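Local coordinates for DUF2442 domain-containing protein (Nitrosomonas europaea, PDB 2AUW) that is of unknown function but may bind DNA, at residues Phe7-Leu11 and Arg76-Tyr80; Val90-Phe95 and Ile130-Trp135. Residue numbers count along the deposited sequence, not the author numbering.

Contact 1. Residues Phe7-Leu11 and Arg76-Tyr80; sequences FFPKL and RDNVY
An irregular N-terminal segment, F7-L11, lies against the first turn of the helix that starts at R76, with F7 CA 6.6 Å from D77 CA and L11 CA 6.5 Å from R76 CA. F7 is extended (phi/psi -120/114), F8 turns the chain with a helical pair of angles (-68/-54), and P9 to L11 run extended again, so that F7, P9 and L11 direct CB toward the helix while F8 and K10 direct it away. The helical turn is closed by Y80 N to R76 O, 2.9 Å.

R76 takes chi1 p and chi2 t; chi3 is off-rotamer (-147°), and chi4 (-79°) turns the guanidinium so that NE and NH1 both donate to P9 O at 3.0 Å, a two-pronged bond to one carbonyl. F7 CD2 sits over one face of the guanidinium, 3.6 Å from NH1 of R76. The F7 side chain (chi1 t, chi2 73°) slots between R76, D77 and Y80: D77 CB makes a CH-pi contact 3.7 Å from the ring centroid, and the ring edge points at the face of Y80 in an offset edge-to-face pair (centroids 5.3 Å apart, planes at 73°). Y80, chi1 t, also receives P9 CG over a face, 4.1 Å from its centroid. Through these contacts the segment leading into strand 11-16 is held to the first turn of helix 76-86.

Y80 OH hydrogen-bonds E30. W26 of strand 21-26 packs on F7, P9, L11 and Y80, and L11 begins strand 11-16 of the three-stranded antiparallel sheet, placing the helix 76-86 against that sheet.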
loop_
_atom_site.group_PDB
_atom_site.type_symbol
_atom_site.label_atom_id
_atom_site.label_comp_id
_atom_site.label_asym_id
_atom_site.label_seq_id
_atom_site.Cartn_x
_atom_site.Cartn_y
_atom_site.Cartn_z
ATOM N N PHE B 7 -0.262 1.039 -11.009
ATOM C CA PHE B 7 0.872 0.934 -11.924
ATOM C C PHE B 7 2.001 1.838 -11.408
ATOM O O PHE B 7 1.900 3.090 -11.326
ATOM C CB PHE B 7 0.443 1.255 -13.376
ATOM C CG PHE B 7 1.565 1.163 -14.397
ATOM C CD1 PHE B 7 2.072 -0.073 -14.810
ATOM C CD2 PHE B 7 2.093 2.325 -14.964
ATOM C CE1 PHE B 7 3.129 -0.142 -15.754
ATOM C CE2 PHE B 7 3.138 2.263 -15.919
ATOM C CZ PHE B 7 3.652 1.016 -16.311
ATOM N N PHE B 8 3.071 1.185 -11.014
ATOM C CA PHE B 8 4.165 1.865 -10.324
ATOM C C PHE B 8 4.924 2.870 -11.248
ATOM O O PHE B 8 5.007 4.054 -10.927
ATOM C CB PHE B 8 5.097 0.847 -9.619
ATOM C CG PHE B 8 6.375 1.477 -9.082
ATOM C CD1 PHE B 8 6.362 2.182 -7.870
ATOM C CD2 PHE B 8 7.560 1.424 -9.820
ATOM C CE1 PHE B 8 7.528 2.810 -7.380
ATOM C CE2 PHE B 8 8.730 2.033 -9.354
ATOM C CZ PHE B 8 8.720 2.730 -8.117
ATOM N N PRO B 9 5.409 2.431 -12.420
ATOM C CA PRO B 9 6.196 3.396 -13.238
ATOM C C PRO B 9 5.438 4.654 -13.689
ATOM O O PRO B 9 4.226 4.615 -13.979
ATOM C CB PRO B 9 6.597 2.562 -14.476
ATOM C CG PRO B 9 6.479 1.155 -14.031
ATOM C CD PRO B 9 5.306 1.128 -13.099
ATOM N N LYS B 10 6.144 5.783 -13.728
ATOM C CA LYS B 10 5.585 7.018 -14.271
ATOM C C LYS B 10 6.252 7.267 -15.613
ATOM O O LYS B 10 7.444 7.064 -15.747
ATOM C CB LYS B 10 5.884 8.224 -13.352
ATOM C CG LYS B 10 5.229 8.131 -11.975
ATOM C CD LYS B 10 5.967 9.041 -10.966
ATOM C CE LYS B 10 5.721 8.610 -9.525
ATOM N NZ LYS B 10 4.525 9.276 -8.917
ATOM N N LEU B 11 5.462 7.655 -16.596
ATOM C CA LEU B 11 5.975 8.040 -17.905
ATOM C C LEU B 11 6.502 9.456 -17.794
ATOM O O LEU B 11 5.738 10.403 -17.580
ATOM C CB LEU B 11 4.864 7.981 -18.968
ATOM C CG LEU B 11 5.256 8.385 -20.390
ATOM C CD1 LEU B 11 6.402 7.472 -20.921
ATOM C CD2 LEU B 11 4.074 8.415 -21.341
ATOM N N ARG B 76 -0.493 4.777 -20.393
ATOM C CA ARG B 76 0.956 4.563 -20.178
ATOM C C ARG B 76 1.245 3.118 -19.754
ATOM O O ARG B 76 2.246 2.545 -20.166
ATOM C CB ARG B 76 1.564 5.579 -19.183
ATOM C CG ARG B 76 1.092 5.405 -17.763
ATOM C CD ARG B 76 1.746 6.433 -16.894
ATOM N NE ARG B 76 2.010 5.982 -15.521
ATOM C CZ ARG B 76 1.098 5.925 -14.546
ATOM N NH1 ARG B 76 1.451 5.518 -13.321
ATOM N NH2 ARG B 76 -0.168 6.250 -14.796
ATOM N N ASP B 77 0.324 2.504 -19.010
ATOM C CA ASP B 77 0.536 1.146 -18.523
ATOM C C ASP B 77 0.562 0.143 -19.683
ATOM O O ASP B 77 1.379 -0.789 -19.682
ATOM C CB ASP B 77 -0.483 0.753 -17.430
ATOM C CG ASP B 77 -1.953 0.900 -17.881
ATOM O OD1 ASP B 77 -2.292 1.865 -18.595
ATOM O OD2 ASP B 77 -2.763 0.015 -17.538
ATOM N N ASN B 78 -0.365 0.294 -20.634
ATOM C CA ASN B 78 -0.356 -0.573 -21.828
ATOM C C ASN B 78 0.914 -0.346 -22.638
ATOM O O ASN B 78 1.533 -1.287 -23.094
ATOM C CB ASN B 78 -1.589 -0.307 -22.706
ATOM C CG ASN B 78 -2.878 -0.377 -21.913
ATOM O OD1 ASN B 78 -3.111 -1.317 -21.161
ATOM N ND2 ASN B 78 -3.684 0.660 -22.023
ATOM N N VAL B 79 1.303 0.917 -22.820
ATOM C CA VAL B 79 2.533 1.199 -23.606
ATOM C C VAL B 79 3.753 0.548 -22.977
ATOM O O VAL B 79 4.562 -0.074 -23.659
ATOM C CB VAL B 79 2.776 2.704 -23.831
ATOM C CG1 VAL B 79 4.157 2.893 -24.493
ATOM C CG2 VAL B 79 1.667 3.271 -24.737
ATOM N N TYR B 80 3.855 0.662 -21.644
ATOM C CA TYR B 80 4.932 -0.020 -20.915
ATOM C C TYR B 80 4.934 -1.543 -21.176
ATOM O O TYR B 80 5.975 -2.140 -21.523
ATOM C CB TYR B 80 4.793 0.320 -19.418
ATOM C CG TYR B 80 5.946 -0.083 -18.571
ATOM C CD1 TYR B 80 7.050 0.785 -18.393
ATOM C CD2 TYR B 80 5.947 -1.301 -17.910
ATOM C CE1 TYR B 80 8.114 0.428 -17.586
ATOM C CE2 TYR B 80 7.025 -1.678 -17.112
ATOM C CZ TYR B 80 8.101 -0.800 -16.959
ATOM O OH TYR B 80 9.127 -1.201 -16.146
#

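Contact 2. Residues Val90-Phe95 and Ile130-Trp135; sequences VSHEMF and IPRTIW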
loop_
_atom_site.group_PDB
_atom_site.type_symbol
_atom_site.label_atom_id
_atom_site.label_comp_id
_atom_site.label_asym_id
_atom_site.label_seq_id
_atom_site.Cartn_x
_atom_site.Cartn_y
_atom_site.Cartn_z
ATOM N N VAL B 90 8.615 -10.607 -20.027
ATOM C CA VAL B 90 7.278 -10.813 -19.474
ATOM C C VAL B 90 6.720 -9.505 -18.912
ATOM O O VAL B 90 7.350 -8.875 -18.044
ATOM C CB VAL B 90 7.353 -11.887 -18.383
ATOM C CG1 VAL B 90 5.961 -12.147 -17.751
ATOM C CG2 VAL B 90 7.982 -13.167 -18.982
ATOM N N SER B 91 5.542 -9.083 -19.379
ATOM C CA SER B 91 4.944 -7.855 -18.881
ATOM C C SER B 91 4.098 -8.113 -17.647
ATOM O O SER B 91 3.634 -9.241 -17.399
ATOM C CB SER B 91 4.065 -7.156 -19.952
ATOM O OG SER B 91 3.007 -8.064 -20.291
ATOM N N HIS B 92 3.866 -7.041 -16.890
ATOM C CA HIS B 92 2.896 -7.076 -15.793
ATOM C C HIS B 92 1.461 -7.415 -16.259
ATOM O O HIS B 92 0.682 -7.967 -15.482
ATOM C CB HIS B 92 2.898 -5.727 -15.049
ATOM C CG HIS B 92 2.227 -4.628 -15.802
ATOM N ND1 HIS B 92 2.825 -3.977 -16.856
ATOM C CD2 HIS B 92 1.003 -4.061 -15.650
ATOM C CE1 HIS B 92 1.996 -3.064 -17.331
ATOM N NE2 HIS B 92 0.881 -3.097 -16.616
ATOM N N GLU B 93 1.123 -7.068 -17.505
ATOM C CA GLU B 93 -0.186 -7.435 -18.096
ATOM C C GLU B 93 -0.327 -8.920 -18.354
ATOM O O GLU B 93 -1.368 -9.488 -18.064
ATOM C CB GLU B 93 -0.471 -6.644 -19.374
ATOM C CG GLU B 93 -0.705 -5.179 -19.101
ATOM C CD GLU B 93 -1.164 -4.398 -20.320
ATOM O OE1 GLU B 93 -1.236 -4.944 -21.428
ATOM O OE2 GLU B 93 -1.445 -3.216 -20.159
HETATM N N MSE B 94 0.720 -9.560 -18.860
HETATM C CA MSE B 94 0.720 -11.019 -19.023
HETATM C C MSE B 94 0.483 -11.695 -17.671
HETATM O O MSE B 94 -0.316 -12.635 -17.546
HETATM C CB MSE B 94 2.052 -11.481 -19.651
HETATM C CG MSE B 94 2.140 -11.208 -21.147
HETATM SE SE MSE B 94 3.948 -11.402 -21.787
HETATM C CE MSE B 94 4.202 -13.314 -21.456
ATOM N N PHE B 95 1.150 -11.175 -16.645
ATOM C CA PHE B 95 1.043 -11.685 -15.284
ATOM C C PHE B 95 -0.357 -11.429 -14.705
ATOM O O PHE B 95 -0.979 -12.338 -14.124
ATOM C CB PHE B 95 2.124 -11.037 -14.395
ATOM C CG PHE B 95 2.207 -11.620 -13.003
ATOM C CD1 PHE B 95 2.873 -12.837 -12.782
ATOM C CD2 PHE B 95 1.627 -10.959 -11.916
ATOM C CE1 PHE B 95 2.970 -13.413 -11.504
ATOM C CE2 PHE B 95 1.710 -11.514 -10.611
ATOM C CZ PHE B 95 2.397 -12.750 -10.410
ATOM N N ILE B 130 9.576 -8.975 -14.053
ATOM C CA ILE B 130 9.182 -10.361 -13.836
ATOM C C ILE B 130 10.197 -11.322 -14.478
ATOM O O ILE B 130 10.366 -11.316 -15.722
ATOM C CB ILE B 130 7.763 -10.601 -14.382
ATOM C CG1 ILE B 130 6.767 -9.625 -13.729
ATOM C CG2 ILE B 130 7.349 -12.066 -14.157
ATOM C CD1 ILE B 130 5.355 -9.651 -14.345
ATOM N N PRO B 131 10.889 -12.127 -13.645
ATOM C CA PRO B 131 11.867 -13.031 -14.255
ATOM C C PRO B 131 11.199 -14.123 -15.125
ATOM O O PRO B 131 10.040 -14.526 -14.884
ATOM C CB PRO B 131 12.594 -13.652 -13.065
ATOM C CG PRO B 131 12.126 -12.917 -11.810
ATOM C CD PRO B 131 10.828 -12.261 -12.173
ATOM N N ARG B 132 11.936 -14.575 -16.140
ATOM C CA ARG B 132 11.527 -15.718 -16.968
ATOM C C ARG B 132 11.071 -16.910 -16.099
ATOM O O ARG B 132 10.039 -17.502 -16.364
ATOM C CB ARG B 132 12.692 -16.093 -17.913
ATOM C CG ARG B 132 12.634 -17.492 -18.545
ATOM C CD ARG B 132 13.877 -17.777 -19.405
ATOM N NE ARG B 132 13.688 -19.054 -20.080
ATOM C CZ ARG B 132 13.272 -19.195 -21.331
ATOM N NH1 ARG B 132 13.023 -18.126 -22.091
ATOM N NH2 ARG B 132 13.112 -20.419 -21.827
ATOM N N THR B 133 11.826 -17.230 -15.049
ATOM C CA THR B 133 11.492 -18.359 -14.154
ATOM C C THR B 133 10.047 -18.255 -13.570
ATOM O O THR B 133 9.316 -19.248 -13.475
ATOM C CB THR B 133 12.500 -18.449 -12.995
ATOM O OG1 THR B 133 13.845 -18.236 -13.485
ATOM C CG2 THR B 133 12.406 -19.787 -12.334
ATOM N N ILE B 134 9.648 -17.040 -13.195
ATOM C CA ILE B 134 8.326 -16.803 -12.601
ATOM C C ILE B 134 7.243 -17.032 -13.642
ATOM O O ILE B 134 6.260 -17.730 -13.374
ATOM C CB ILE B 134 8.235 -15.372 -11.964
ATOM C CG1 ILE B 134 9.036 -15.332 -10.649
ATOM C CG2 ILE B 134 6.751 -14.937 -11.730
ATOM C CD1 ILE B 134 8.518 -16.334 -9.591
ATOM N N TRP B 135 7.415 -16.461 -14.842
ATOM C CA TRP B 135 6.432 -16.693 -15.899
ATOM C C TRP B 135 6.291 -18.172 -16.308
ATOM O O TRP B 135 5.182 -18.673 -16.486
ATOM C CB TRP B 135 6.671 -15.779 -17.107
ATOM C CG TRP B 135 5.580 -15.915 -18.126
ATOM C CD1 TRP B 135 5.705 -16.369 -19.415
ATOM C CD2 TRP B 135 4.183 -15.660 -17.922
ATOM N NE1 TRP B 135 4.470 -16.404 -20.020
ATOM C CE2 TRP B 135 3.524 -15.954 -19.137
ATOM C CE3 TRP B 135 3.426 -15.183 -16.835
ATOM C CZ2 TRP B 135 2.146 -15.796 -19.300
ATOM C CZ3 TRP B 135 2.041 -15.037 -16.996
ATOM C CH2 TRP B 135 1.423 -15.332 -18.233
HETATM O O HOH W 1 8.846 -7.581 -16.354
HETATM O O HOH W 2 10.841 -10.885 -18.383
#
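V90 and I130 are both extended (phi/psi -82/124 and -91/116), with their CA atoms 6.0 Å apart, and each lies two residues before a helix. Their backbones are joined through water: one molecule donates to V90 O (2.6 Å) and accepts from I130 N (2.8 Å), while a second accepts from V90 N (2.8 Å) and donates to I130 O (2.7 Å). S91 N-caps the helix that follows, its OG accepting from M94 N at 3.1 Å and also bonding E85; P131 holds the N-cap position of the other helix, where its O accepts from W135 N at 3.3 Å.

Around this link the side chains are apolar. V90 CG1 meets I130 CG2 at 3.9 Å and V90 CG2 meets W135 CB at 3.5 Å. I130, m then t, extends CD1 to within 3.5 Å of F95 CB, and I134 CG2 lies 4.1 Å from F95 CE1. The indole of W135 (chi1 t) reaches the other helix, CH2 lying 3.3 Å from M94 O, while CE of selenomethionine M94 sits over its five-membered ring, 3.8 Å from the centroid.

With no direct hydrogen bond between the segments, direct contact is mainly apolar, while the two waters bridge the backbone polar groups of V90 and I130.

Overall arrangement
From the N terminus, the chain passes through 7-11 into the three-stranded sheet and returns at helix 76-86, where contact 1 closes a 64-residue loop and ties the N-terminal segment to the α/β half. A short connection leads to helix 92-101, and contact 2 then closes a second loop around helices 106-113 and 117-124, a pair consistent with a helix-turn-helix. The contacts follow in series, neither nested nor crossed; the centres of contact 1 and contact 2 are about 15 Å apart. They touch where the two halves meet: H92 CE1 lies 3.5 Å from F7 CE1 and 3.3 Å from D77 O. Contact 2 thus draws together the first and last helices of the helical half beside contact 1.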